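PDB 4KKM: polyprenyl synthetase from Zymomonas mobilis subsp. mobilis, which probably acts as a magnesium-dependent prenyltransferase, condensing isoprenoid diphosphates into longer chains such as farnesyl diphosphate. Local coordinates for residues Ser104-Asp109 with Val135-Ala140. Sequence-based numbering, arbitrary orientation.
With CA (calcium ion), chain D.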
loop_
_atom_site.group_PDB
_atom_site.type_symbol
_atom_site.label_atom_id
_atom_site.label_comp_id
_atom_site.label_asym_id
_atom_site.label_seq_id
_atom_site.Cartn_x
_atom_site.Cartn_y
_atom_site.Cartn_z
ATOM N N SER B 104 -4.623 -2.699 -8.308
ATOM C CA SER B 104 -4.277 -1.812 -9.416
ATOM C C SER B 104 -5.381 -1.758 -10.467
ATOM O O SER B 104 -5.634 -0.709 -11.054
ATOM C CB SER B 104 -2.955 -2.217 -10.072
ATOM O OG SER B 104 -3.125 -3.316 -10.955
ATOM N N LEU B 105 -6.027 -2.897 -10.700
ATOM C CA LEU B 105 -7.147 -2.973 -11.640
ATOM C C LEU B 105 -8.353 -2.209 -11.103
ATOM O O LEU B 105 -9.041 -1.511 -11.846
ATOM C CB LEU B 105 -7.544 -4.430 -11.880
ATOM C CG LEU B 105 -6.525 -5.357 -12.555
ATOM C CD1 LEU B 105 -7.066 -6.778 -12.561
ATOM C CD2 LEU B 105 -6.203 -4.883 -13.977
ATOM N N ILE B 106 -8.606 -2.348 -9.806
ATOM C CA ILE B 106 -9.723 -1.634 -9.186
ATOM C C ILE B 106 -9.571 -0.131 -9.373
ATOM O O ILE B 106 -10.502 0.559 -9.802
ATOM C CB ILE B 106 -9.823 -1.916 -7.675
ATOM C CG1 ILE B 106 -10.027 -3.406 -7.402
ATOM C CG2 ILE B 106 -10.966 -1.097 -7.056
ATOM C CD1 ILE B 106 -10.080 -3.715 -5.904
ATOM N N HIS B 107 -8.386 0.378 -9.060
ATOM C CA HIS B 107 -8.141 1.805 -9.201
ATOM C C HIS B 107 -8.073 2.244 -10.670
ATOM O O HIS B 107 -8.455 3.362 -11.004
ATOM C CB HIS B 107 -6.889 2.220 -8.425
ATOM C CG HIS B 107 -7.108 2.315 -6.940
ATOM N ND1 HIS B 107 -6.162 2.834 -6.083
ATOM C CD2 HIS B 107 -8.173 1.982 -6.175
ATOM C CE1 HIS B 107 -6.632 2.802 -4.844
ATOM N NE2 HIS B 107 -7.851 2.296 -4.870
ATOM N N ASP B 108 -7.612 1.357 -11.547
ATOM C CA ASP B 108 -7.512 1.686 -12.970
ATOM C C ASP B 108 -8.876 1.760 -13.662
ATOM O O ASP B 108 -9.055 2.515 -14.614
ATOM C CB ASP B 108 -6.614 0.679 -13.695
ATOM C CG ASP B 108 -6.294 1.100 -15.120
ATOM O OD1 ASP B 108 -5.576 2.109 -15.298
ATOM O OD2 ASP B 108 -6.761 0.419 -16.058
ATOM N N ASP B 109 -9.835 0.969 -13.190
ATOM C CA ASP B 109 -11.148 0.904 -13.824
ATOM C C ASP B 109 -12.021 2.116 -13.507
ATOM O O ASP B 109 -12.973 2.399 -14.232
ATOM C CB ASP B 109 -11.884 -0.381 -13.427
ATOM C CG ASP B 109 -11.264 -1.625 -14.043
ATOM O OD1 ASP B 109 -10.637 -1.504 -15.119
ATOM O OD2 ASP B 109 -11.406 -2.721 -13.455
ATOM N N VAL B 135 -12.248 2.909 -4.365
ATOM C CA VAL B 135 -11.054 3.555 -3.826
ATOM C C VAL B 135 -10.547 2.792 -2.593
ATOM O O VAL B 135 -9.381 2.404 -2.529
ATOM C CB VAL B 135 -11.324 5.026 -3.456
ATOM C CG1 VAL B 135 -10.114 5.633 -2.747
ATOM C CG2 VAL B 135 -11.698 5.833 -4.702
ATOM N N LEU B 136 -11.443 2.559 -1.635
ATOM C CA LEU B 136 -11.077 1.939 -0.357
ATOM C C LEU B 136 -10.689 0.468 -0.472
ATOM O O LEU B 136 -9.714 0.030 0.145
ATOM C CB LEU B 136 -12.208 2.104 0.665
ATOM C CG LEU B 136 -12.507 3.544 1.103
ATOM C CD1 LEU B 136 -13.575 3.574 2.192
ATOM C CD2 LEU B 136 -11.236 4.253 1.580
ATOM N N SER B 137 -11.442 -0.306 -1.249
ATOM C CA SER B 137 -11.110 -1.723 -1.402
ATOM C C SER B 137 -9.725 -1.890 -2.022
ATOM O O SER B 137 -8.957 -2.778 -1.631
ATOM C CB SER B 137 -12.180 -2.463 -2.223
ATOM O OG SER B 137 -12.320 -1.907 -3.526
ATOM N N GLY B 138 -9.398 -1.037 -2.987
ATOM C CA GLY B 138 -8.056 -1.046 -3.551
ATOM C C GLY B 138 -7.022 -0.661 -2.503
ATOM O O GLY B 138 -5.979 -1.304 -2.366
ATOM N N ASP B 139 -7.311 0.396 -1.753
ATOM C CA ASP B 139 -6.390 0.852 -0.709
ATOM C C ASP B 139 -6.100 -0.253 0.316
ATOM O O ASP B 139 -4.944 -0.450 0.725
ATOM C CB ASP B 139 -6.916 2.120 -0.024
ATOM C CG ASP B 139 -6.785 3.354 -0.910
ATOM O OD1 ASP B 139 -6.018 3.284 -1.894
ATOM O OD2 ASP B 139 -7.430 4.388 -0.620
ATOM N N ALA B 140 -7.140 -0.985 0.706
ATOM C CA ALA B 140 -6.995 -2.031 1.717
ATOM C C ALA B 140 -6.233 -3.222 1.158
ATOM O O ALA B 140 -5.475 -3.881 1.877
ATOM C CB ALA B 140 -8.376 -2.476 2.224
HETATM CA CA CA D . -5.329 2.974 -17.568
#
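His-107 reaches from helix 87-109 to the backbone of helix 131-150, two neighbouring, nearly antiparallel helices (155° between the short segment axes) in the all-helical isoprenoid synthase fold. His-107 directly precedes the first aspartate-rich motif of the family, DDxxxxD, which runs from Asp-108 to Asp-114. Asp-108, its first aspartate, binds the calcium ion through OD1 at 2.4 Å, with Asp-114 as a second ligand.

The polar link is made by the imidazole. With CG anti to the carbonyl carbon (chi1 -77°), the ring extends across the gap, and NE2 donates to Val-135 O at 2.8 Å. The bond is nearly straight, lies close to the ring plane and lands on a lone pair of the carbonyl; the same oxygen also accepts the helical bond from Asp-139 N. Beside it, the edge of the ring at CE1 comes 3.1 Å from Asp-139 OD1, the carboxylate standing almost perpendicular to the ring. ND1 is hydrogen-bonded to Asp-139 OD2 of the second subunit, and the reciprocal bond joins Asp-139 here to His-107 there, so this contact also belongs to the dimer interface. The two nearby carboxylates would probably favour a protonated imidazole. Replacing His-107 by alanine would remove the ring and is likely to leave Val-135 O without its interhelical donor and Asp-139 OD2 of the second subunit without this partner.

Nonpolar packing brings the helices together at Gly-138, where Gly-138 CA lies 5.9 Å from Ile-106 CA; a side-chain carbon on this glycine would collide with NE2 of His-107. Alongside, Ile-106 presents its extended branch to the start of the same turn, where CD1 rests 3.7 Å from Ser-137 OG, a hydroxyl hydrogen-bonded to Ser-133 O.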